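Local coordinates for protein 1-deoxy-D-xylulose 5-phosphate reductoisomerase (Moraxella catarrhalis, PDB 4ZQG) that catalyses the NAD(P)H-dependent, metal-assisted rearrangement and reduction of 1-deoxy-D-xylulose 5-phosphate to 2-C-methyl-D-erythritol 4-phosphate in the MEP pathway of isoprenoid biosynthesis, at residues L69-K72 against V73-A76. Sequence-based numbering, arbitrary orientation.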
ATOM      1  N   LEU A  69      -6.379 -20.056  41.706  1.00 63.10           N
ATOM      2  CA  LEU A  69      -5.274 -20.070  40.786  1.00 63.21           C
ATOM      3  C   LEU A  69      -3.980 -20.098  41.551  1.00 62.05           C
ATOM      4  O   LEU A  69      -3.042 -20.722  41.092  1.00 59.93           O
ATOM      5  CB  LEU A  69      -5.352 -18.843  39.851  1.00 63.99           C
ATOM      6  CG  LEU A  69      -4.693 -18.750  38.463  1.00 65.54           C
ATOM      7  CD1 LEU A  69      -3.635 -17.662  38.427  1.00 67.29           C
ATOM      8  CD2 LEU A  69      -4.105 -20.051  37.921  1.00 65.60           C
ATOM      9  N   SER A  70      -3.940 -19.421  42.708  1.00 62.50           N
ATOM     10  CA  SER A  70      -2.749 -19.420  43.563  1.00 63.71           C
ATOM     11  C   SER A  70      -2.412 -20.813  44.070  1.00 62.72           C
ATOM     12  O   SER A  70      -1.239 -21.178  44.106  1.00 61.97           O
ATOM     13  CB  SER A  70      -2.888 -18.474  44.759  1.00 65.52           C
ATOM     14  OG  SER A  70      -3.110 -17.126  44.330  1.00 66.92           O
ATOM     15  N   GLN A  71      -3.426 -21.582  44.440  0.50 62.55           N
ATOM     16  CA  GLN A  71      -3.205 -22.960  44.862  0.50 63.32           C
ATOM     17  C   GLN A  71      -2.558 -23.753  43.739  0.50 63.65           C
ATOM     18  O   GLN A  71      -1.569 -24.450  43.951  0.50 64.17           O
ATOM     19  CB  GLN A  71      -4.509 -23.641  45.253  0.50 63.07           C
ATOM     20  CG  GLN A  71      -4.254 -24.959  45.944  0.50 63.74           C
ATOM     21  CD  GLN A  71      -3.298 -24.785  47.118  0.50 64.14           C
ATOM     22  OE1 GLN A  71      -3.610 -24.096  48.099  0.50 63.94           O
ATOM     23  NE2 GLN A  71      -2.119 -25.375  47.004  0.50 63.79           N
ATOM     24  N   LYS A  72      -3.130 -23.626  42.543  1.00 63.42           N
ATOM     25  CA  LYS A  72      -2.721 -24.399  41.405  1.00 64.26           C
ATOM     26  C   LYS A  72      -1.333 -24.068  40.908  1.00 63.85           C
ATOM     27  O   LYS A  72      -0.621 -24.925  40.371  1.00 64.13           O
ATOM     28  CB  LYS A  72      -3.756 -24.258  40.294  1.00 66.91           C
ATOM     29  CG  LYS A  72      -5.038 -25.015  40.596  1.00 69.66           C
ATOM     30  CD  LYS A  72      -6.080 -24.812  39.507  1.00 74.59           C
ATOM     31  CE  LYS A  72      -7.457 -25.308  39.966  1.00 79.83           C
ATOM     32  NZ  LYS A  72      -8.496 -25.276  38.896  1.00 80.66           N
ATOM     33  N   VAL A  73      -0.947 -22.821  41.087  1.00 64.45           N
ATOM     34  CA  VAL A  73       0.384 -22.385  40.715  1.00 64.01           C
ATOM     35  C   VAL A  73       1.429 -22.891  41.728  1.00 66.25           C
ATOM     36  O   VAL A  73       2.518 -23.298  41.325  1.00 64.74           O
ATOM     37  CB  VAL A  73       0.427 -20.864  40.561  1.00 62.44           C
ATOM     38  CG1 VAL A  73       1.844 -20.342  40.559  1.00 62.31           C
ATOM     39  CG2 VAL A  73      -0.269 -20.472  39.275  1.00 61.82           C
ATOM     40  N   THR A  74       1.121 -22.853  43.025  1.00 68.77           N
ATOM     41  CA  THR A  74       2.060 -23.411  44.001  1.00 72.38           C
ATOM     42  C   THR A  74       2.131 -24.933  43.820  1.00 71.46           C
ATOM     43  O   THR A  74       3.233 -25.459  43.773  1.00 70.07           O
ATOM     44  CB  THR A  74       1.798 -22.988  45.491  1.00 74.90           C
ATOM     45  OG1 THR A  74       0.440 -23.207  45.846  1.00 75.24           O
ATOM     46  CG2 THR A  74       2.106 -21.474  45.708  1.00 76.31           C
ATOM     47  N   ASP A  75       0.982 -25.605  43.641  1.00 71.85           N
ATOM     48  CA  ASP A  75       0.942 -27.060  43.339  1.00 73.50           C
ATOM     49  C   ASP A  75       1.802 -27.479  42.142  1.00 73.35           C
ATOM     50  O   ASP A  75       2.351 -28.565  42.148  1.00 77.23           O
ATOM     51  CB  ASP A  75      -0.490 -27.574  43.137  1.00 74.89           C
ATOM     52  CG  ASP A  75      -1.280 -27.675  44.455  1.00 79.21           C
ATOM     53  OD1 ASP A  75      -2.528 -27.686  44.442  1.00 84.93           O
ATOM     54  OD2 ASP A  75      -0.672 -27.734  45.530  1.00 81.66           O
ATOM     55  N   ALA A  76       1.934 -26.623  41.139  1.00 70.09           N
ATOM     56  CA  ALA A  76       2.769 -26.889  39.998  1.00 69.11           C
ATOM     57  C   ALA A  76       4.221 -26.442  40.161  1.00 69.11           C
ATOM     58  O   ALA A  76       5.012 -26.517  39.201  1.00 69.92           O
ATOM     59  CB  ALA A  76       2.184 -26.159  38.802  1.00 69.33           C
TER
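Gln71 and Asp75 meet one turn apart on the exposed face of helix 66-75. From CB outward, Gln71 runs to a CG set anti to the backbone N (chi1 -169°), and CG passes 3.6 Å from Asp75 OD1. In the conformer described here, one of two modelled, the bend at chi2 then carries the amide along the helix, where CD also lies near OD1 and Gln71 NE2 donates a hydrogen bond to Asp75 OD2 at 3.1 Å. That oxygen is approached from above the carboxylate plane, although it stays close to the amide plane; a weak second bond reaches OD1. Underneath, Asp75 N donates to Gln71 O at 2.8 Å in a nearly straight bond, N-H...O 171°. Thr74 tucks OG1 back against the helix, 3.0 Å from Gln71 O and 3.2 Å from Ser70 O, with one proton for the two carbonyls. On the buried side, Leu69 CD2 rests 4.1 Å from Val73 CG2, and both side chains pack on Ile82 of strand 81-84. Ala76 N still reaches Lys72 O, at 3.2 Å, as the helix ends. Such i to i+4 bonding typifies an amphipathic helix, here the beta-alpha-beta crossover between parallel strands 58-61 and 81-84 at the margin of the Rossmann-type nucleotide-binding domain.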